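Local structure of SnoaL-like polyketide cyclase (Agrobacterium tumefaciens str. C58, 3EHC) at residues B[15-20]-B[57-62]; B[10-15]-B[42-47]. The protein is of unknown function but may cyclise a polyketide-like substrate or act on some other small molecule. One frame throughout, in Å; residues are numbered along the deposited sequence.

Helix 5-17 is the element both contacts share, and Ser15 belongs to each. Contact 1 joins the C-terminal end of that helix to the loop leading into strand 62-67, outermost in this chain's mixed sheet, whereas contact 2 reaches from the middle of the helix to helix 40-54. Their centres lie about 9 Å apart, and they touch where Leu13 CD2 packs on Phe60 CB at 3.9 Å. Along the chain the segments alternate: 10-15 and 15-20, then 42-47, then 57-62. Helix 5-17 thus contacts both the early part of helix 40-54 and the loop that follows it, the two helices packing with the mixed sheet of this NTF2-like fold.

Contact 1. Residues B[15-20]-B[57-62]; sequences SLNHQA and DLRFEA
Leu16 and Asn17, in the last turn of helix 5-17, meet Phe60 in the loop before strand 62-67, one by apolar packing, the other by hydrogen bonds. Leu16 lays its methyl CD2 over the centre of the Phe60 ring, a CH-pi contact 4.0 Å from the centroid and only 5° off the ring normal. A branched aliphatic residue suits this buried place because one methyl can settle on the ring while Leu16 CB packs against Phe60 CD1.

Asn17 then reads the backbone of Phe60 with both ends of its amide. Its OD1 takes the Phe60 N-H at 2.8 Å on a lone pair, nearly straight at 171°, and ND2 donates a hydrogen bond to Phe60 O at 3.0 Å. The second bond lies in the amide plane, so the pair fixes the rotation of the carboxamide, much as a neighbouring strand would satisfy the same two backbone atoms. With CG beside the backbone N (chi1 -73°), the amide reaches across to the loop, where OD1 also lies at the edge of the Phe60 ring, 3.5 Å from CD1. ND2 sits over one face of the Arg59 guanidinium, whose NH1 forms a salt bridge with Glu61 OE1 at 3.0 Å. Beyond Asn17, Gln19, with positive phi, is the C-prime residue of a Schellman motif that ends the helix, with Ala20 N bonded to Ser15 O and Gln19 N to Leu16 O.

Around this junction Leu16 rests on Leu48 and Phe60 on Phe52, both of helix 40-54, while Phe78 of strand 71-80 meets Phe60 edge-to-face.

Contact 2. Residues B[10-15]-B[42-47]; sequences LAYLDS and SGYRDM
In the interior of the NTF2-like fold, where helices 5-17 and 40-54 pack with the curved sheet, Tyr12 and Tyr44 reach toward each other from opposite directions and join through their hydroxyls. The OH of Tyr12 lies 2.8 Å from the OH of Tyr44, a hydrogen bond in which either may donate. Each side chain stretches out from its helix with CG anti to the backbone N (chi1 160° in Tyr12, -156° in Tyr44), and the length of tyrosine lets each carry its hydroxyl well away from its own helix toward the other. Tyr12 OH approaches the edge of the Tyr44 ring near its plane, 3.2 Å from CE1. Over one face of that ring lies CE of selenomethionine Met47, 3.5 Å above its centre and from the same helix. Val28 touches both tyrosines, while Ile111 and Val114 of strand 110-118 pack on Tyr12 and Tyr44 respectively.

Both phenols are buried among largely apolar neighbours, so the shared bond gives each hydroxyl a polar partner. Because a phenol hydroxyl can both donate and accept, two tyrosines can pair in either sense.

Contact 1. Residues B[15-20]-B[57-62]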
loop_
_atom_site.group_PDB
_atom_site.type_symbol
_atom_site.label_atom_id
_atom_site.label_comp_id
_atom_site.label_asym_id
_atom_site.label_seq_id
_atom_site.Cartn_x
_atom_site.Cartn_y
_atom_site.Cartn_z
ATOM N N SER B 15 8.343 -0.990 -19.826
ATOM C CA SER B 15 7.988 0.063 -20.778
ATOM C C SER B 15 8.031 1.437 -20.092
ATOM O O SER B 15 8.467 2.417 -20.685
ATOM C CB SER B 15 6.630 -0.192 -21.472
ATOM O OG SER B 15 5.513 0.201 -20.693
ATOM N N LEU B 16 7.583 1.496 -18.840
ATOM C CA LEU B 16 7.611 2.726 -18.042
ATOM C C LEU B 16 9.044 3.216 -17.841
ATOM O O LEU B 16 9.323 4.412 -17.969
ATOM C CB LEU B 16 6.916 2.516 -16.691
ATOM C CG LEU B 16 5.475 3.000 -16.448
ATOM C CD1 LEU B 16 4.519 2.762 -17.611
ATOM C CD2 LEU B 16 4.916 2.373 -15.154
ATOM N N ASN B 17 9.953 2.287 -17.549
ATOM C CA ASN B 17 11.365 2.623 -17.366
ATOM C C ASN B 17 12.059 3.118 -18.616
ATOM O O ASN B 17 13.023 3.863 -18.520
ATOM C CB ASN B 17 12.129 1.455 -16.759
ATOM C CG ASN B 17 11.800 1.263 -15.316
ATOM O OD1 ASN B 17 11.392 2.193 -14.629
ATOM N ND2 ASN B 17 11.960 0.056 -14.843
ATOM N N HIS B 18 11.585 2.697 -19.785
ATOM C CA HIS B 18 12.066 3.246 -21.042
ATOM C C HIS B 18 11.189 4.408 -21.528
ATOM O O HIS B 18 11.399 4.916 -22.632
ATOM C CB HIS B 18 12.165 2.154 -22.096
ATOM C CG HIS B 18 13.212 1.126 -21.798
ATOM N ND1 HIS B 18 12.933 -0.058 -21.145
ATOM C CD2 HIS B 18 14.539 1.100 -22.080
ATOM C CE1 HIS B 18 14.043 -0.767 -21.032
ATOM N NE2 HIS B 18 15.033 -0.090 -21.594
ATOM N N GLN B 19 10.232 4.840 -20.700
ATOM C CA GLN B 19 9.282 5.914 -21.044
ATOM C C GLN B 19 8.604 5.694 -22.409
ATOM O O GLN B 19 8.395 6.648 -23.162
ATOM C CB GLN B 19 9.969 7.286 -20.986
ATOM C CG GLN B 19 10.619 7.590 -19.624
ATOM C CD GLN B 19 10.979 9.054 -19.449
ATOM O OE1 GLN B 19 10.184 9.948 -19.734
ATOM N NE2 GLN B 19 12.177 9.303 -18.954
ATOM N N ALA B 20 8.276 4.430 -22.705
ATOM C CA ALA B 20 7.670 4.028 -23.980
ATOM C C ALA B 20 6.136 4.103 -23.862
ATOM O O ALA B 20 5.458 3.077 -23.804
ATOM C CB ALA B 20 8.130 2.597 -24.375
ATOM N N ASP B 57 14.909 11.024 -12.815
ATOM C CA ASP B 57 15.603 9.749 -12.598
ATOM C C ASP B 57 14.674 8.648 -12.066
ATOM O O ASP B 57 15.149 7.637 -11.562
ATOM C CB ASP B 57 16.823 9.937 -11.673
ATOM C CG ASP B 57 16.436 10.300 -10.249
ATOM O OD1 ASP B 57 15.238 10.484 -9.972
ATOM O OD2 ASP B 57 17.327 10.378 -9.382
ATOM N N LEU B 58 13.357 8.839 -12.193
ATOM C CA LEU B 58 12.374 7.860 -11.689
ATOM C C LEU B 58 12.632 6.524 -12.372
ATOM O O LEU B 58 12.935 6.471 -13.559
ATOM C CB LEU B 58 10.927 8.327 -11.938
ATOM C CG LEU B 58 9.789 7.553 -11.274
ATOM C CD1 LEU B 58 9.883 7.661 -9.752
ATOM C CD2 LEU B 58 8.525 8.126 -11.762
ATOM N N ARG B 59 12.515 5.460 -11.592
ATOM C CA ARG B 59 12.685 4.095 -12.056
ATOM C C ARG B 59 11.786 3.174 -11.208
ATOM O O ARG B 59 11.733 3.286 -9.983
ATOM C CB ARG B 59 14.151 3.694 -11.942
ATOM C CG ARG B 59 14.425 2.259 -12.271
ATOM C CD ARG B 59 15.899 1.966 -12.418
ATOM N NE ARG B 59 16.108 1.160 -13.620
ATOM C CZ ARG B 59 15.814 -0.133 -13.731
ATOM N NH1 ARG B 59 15.313 -0.811 -12.703
ATOM N NH2 ARG B 59 16.027 -0.751 -14.884
ATOM N N PHE B 60 11.108 2.256 -11.883
ATOM C CA PHE B 60 10.131 1.366 -11.284
ATOM C C PHE B 60 10.721 -0.024 -11.066
ATOM O O PHE B 60 11.254 -0.644 -11.977
ATOM C CB PHE B 60 8.907 1.289 -12.186
ATOM C CG PHE B 60 8.127 2.559 -12.255
ATOM C CD1 PHE B 60 8.470 3.544 -13.164
ATOM C CD2 PHE B 60 7.045 2.765 -11.417
ATOM C CE1 PHE B 60 7.734 4.738 -13.246
ATOM C CE2 PHE B 60 6.295 3.960 -11.485
ATOM C CZ PHE B 60 6.636 4.941 -12.408
ATOM N N GLU B 61 10.613 -0.489 -9.839
ATOM C CA GLU B 61 11.161 -1.743 -9.419
ATOM C C GLU B 61 10.267 -2.301 -8.320
ATOM O O GLU B 61 10.113 -1.662 -7.296
ATOM C CB GLU B 61 12.544 -1.443 -8.857
ATOM C CG GLU B 61 13.339 -2.634 -8.361
ATOM C CD GLU B 61 14.488 -2.976 -9.270
ATOM O OE1 GLU B 61 15.025 -2.061 -9.946
ATOM O OE2 GLU B 61 14.849 -4.167 -9.295
ATOM N N ALA B 62 9.694 -3.487 -8.535
ATOM C CA ALA B 62 8.834 -4.155 -7.561
ATOM C C ALA B 62 9.669 -4.991 -6.585
ATOM O O ALA B 62 10.438 -5.823 -7.006
ATOM C CB ALA B 62 7.828 -5.040 -8.289
#

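Contact 2. Residues B[10-15]-B[42-47]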
loop_
_atom_site.group_PDB
_atom_site.type_symbol
_atom_site.label_atom_id
_atom_site.label_comp_id
_atom_site.label_asym_id
_atom_site.label_seq_id
_atom_site.Cartn_x
_atom_site.Cartn_y
_atom_site.Cartn_z
ATOM N N LEU B 10 5.498 -6.885 -15.075
ATOM C CA LEU B 10 6.918 -6.577 -15.176
ATOM C C LEU B 10 7.260 -6.005 -16.565
ATOM O O LEU B 10 8.126 -5.139 -16.656
ATOM C CB LEU B 10 7.787 -7.784 -14.800
ATOM C CG LEU B 10 7.781 -8.247 -13.335
ATOM C CD1 LEU B 10 8.689 -9.439 -13.141
ATOM C CD2 LEU B 10 8.206 -7.163 -12.391
ATOM N N ALA B 11 6.552 -6.452 -17.617
ATOM C CA ALA B 11 6.691 -5.885 -18.967
ATOM C C ALA B 11 6.164 -4.437 -18.989
ATOM O O ALA B 11 6.737 -3.571 -19.626
ATOM C CB ALA B 11 5.975 -6.759 -20.012
ATOM N N TYR B 12 5.083 -4.178 -18.261
ATOM C CA TYR B 12 4.532 -2.813 -18.117
ATOM C C TYR B 12 5.533 -1.876 -17.448
ATOM O O TYR B 12 5.768 -0.765 -17.932
ATOM C CB TYR B 12 3.195 -2.856 -17.344
ATOM C CG TYR B 12 2.717 -1.564 -16.702
ATOM C CD1 TYR B 12 2.235 -0.513 -17.463
ATOM C CD2 TYR B 12 2.700 -1.425 -15.316
ATOM C CE1 TYR B 12 1.772 0.669 -16.863
ATOM C CE2 TYR B 12 2.267 -0.256 -14.712
ATOM C CZ TYR B 12 1.792 0.789 -15.486
ATOM O OH TYR B 12 1.355 1.962 -14.870
ATOM N N LEU B 13 6.146 -2.345 -16.364
ATOM C CA LEU B 13 7.154 -1.557 -15.642
ATOM C C LEU B 13 8.370 -1.306 -16.511
ATOM O O LEU B 13 8.958 -0.216 -16.451
ATOM C CB LEU B 13 7.578 -2.233 -14.322
ATOM C CG LEU B 13 6.554 -2.340 -13.193
ATOM C CD1 LEU B 13 7.218 -2.871 -11.937
ATOM C CD2 LEU B 13 5.834 -1.016 -12.949
ATOM N N ASP B 14 8.739 -2.309 -17.313
ATOM C CA ASP B 14 9.815 -2.136 -18.272
ATOM C C ASP B 14 9.555 -1.030 -19.279
ATOM O O ASP B 14 10.447 -0.248 -19.570
ATOM C CB ASP B 14 10.106 -3.417 -19.042
ATOM C CG ASP B 14 11.495 -3.887 -18.808
ATOM O OD1 ASP B 14 11.724 -4.305 -17.639
ATOM O OD2 ASP B 14 12.334 -3.791 -19.757
ATOM N N SER B 15 8.343 -0.990 -19.826
ATOM C CA SER B 15 7.988 0.063 -20.778
ATOM C C SER B 15 8.031 1.437 -20.092
ATOM O O SER B 15 8.467 2.417 -20.685
ATOM C CB SER B 15 6.630 -0.192 -21.472
ATOM O OG SER B 15 5.513 0.201 -20.693
ATOM N N SER B 42 -5.511 8.109 -21.760
ATOM C CA SER B 42 -4.793 9.385 -22.009
ATOM C C SER B 42 -4.526 10.169 -20.715
ATOM O O SER B 42 -3.466 10.787 -20.568
ATOM C CB SER B 42 -5.486 10.261 -23.086
ATOM O OG SER B 42 -6.724 10.776 -22.632
ATOM N N GLY B 43 -5.466 10.113 -19.774
ATOM C CA GLY B 43 -5.246 10.675 -18.446
ATOM C C GLY B 43 -4.146 9.968 -17.676
ATOM O O GLY B 43 -3.407 10.602 -16.942
ATOM N N TYR B 44 -4.061 8.653 -17.863
ATOM C CA TYR B 44 -3.052 7.799 -17.267
ATOM C C TYR B 44 -1.677 8.095 -17.861
ATOM O O TYR B 44 -0.688 8.200 -17.122
ATOM C CB TYR B 44 -3.448 6.330 -17.476
ATOM C CG TYR B 44 -2.860 5.357 -16.477
ATOM C CD1 TYR B 44 -1.553 4.912 -16.619
ATOM C CD2 TYR B 44 -3.611 4.867 -15.408
ATOM C CE1 TYR B 44 -0.980 4.016 -15.717
ATOM C CE2 TYR B 44 -3.044 3.958 -14.481
ATOM C CZ TYR B 44 -1.720 3.543 -14.652
ATOM O OH TYR B 44 -1.107 2.646 -13.787
ATOM N N ARG B 45 -1.615 8.237 -19.183
ATOM C CA ARG B 45 -0.382 8.631 -19.882
ATOM C C ARG B 45 0.111 9.988 -19.388
ATOM O O ARG B 45 1.295 10.162 -19.142
ATOM C CB ARG B 45 -0.610 8.668 -21.398
ATOM C CG ARG B 45 0.639 8.985 -22.223
ATOM C CD ARG B 45 0.381 8.933 -23.745
ATOM N NE ARG B 45 0.069 7.575 -24.220
ATOM C CZ ARG B 45 -1.135 7.141 -24.615
ATOM N NH1 ARG B 45 -2.210 7.936 -24.609
ATOM N NH2 ARG B 45 -1.271 5.882 -25.026
ATOM N N ASP B 46 -0.802 10.946 -19.251
ATOM C CA ASP B 46 -0.464 12.298 -18.761
ATOM C C ASP B 46 0.115 12.255 -17.365
ATOM O O ASP B 46 1.030 12.997 -17.049
ATOM C CB ASP B 46 -1.703 13.217 -18.698
ATOM C CG ASP B 46 -2.286 13.534 -20.053
ATOM O OD1 ASP B 46 -1.582 13.388 -21.085
ATOM O OD2 ASP B 46 -3.467 13.945 -20.072
HETATM N N MSE B 47 -0.467 11.413 -16.523
HETATM C CA MSE B 47 0.010 11.203 -15.161
HETATM C C MSE B 47 1.448 10.702 -15.114
HETATM O O MSE B 47 2.242 11.229 -14.356
HETATM C CB MSE B 47 -0.898 10.224 -14.419
HETATM C CG MSE B 47 -0.386 9.773 -13.059
HETATM SE SE MSE B 47 -1.450 8.332 -12.268
HETATM C CE MSE B 47 -0.831 6.772 -13.305
#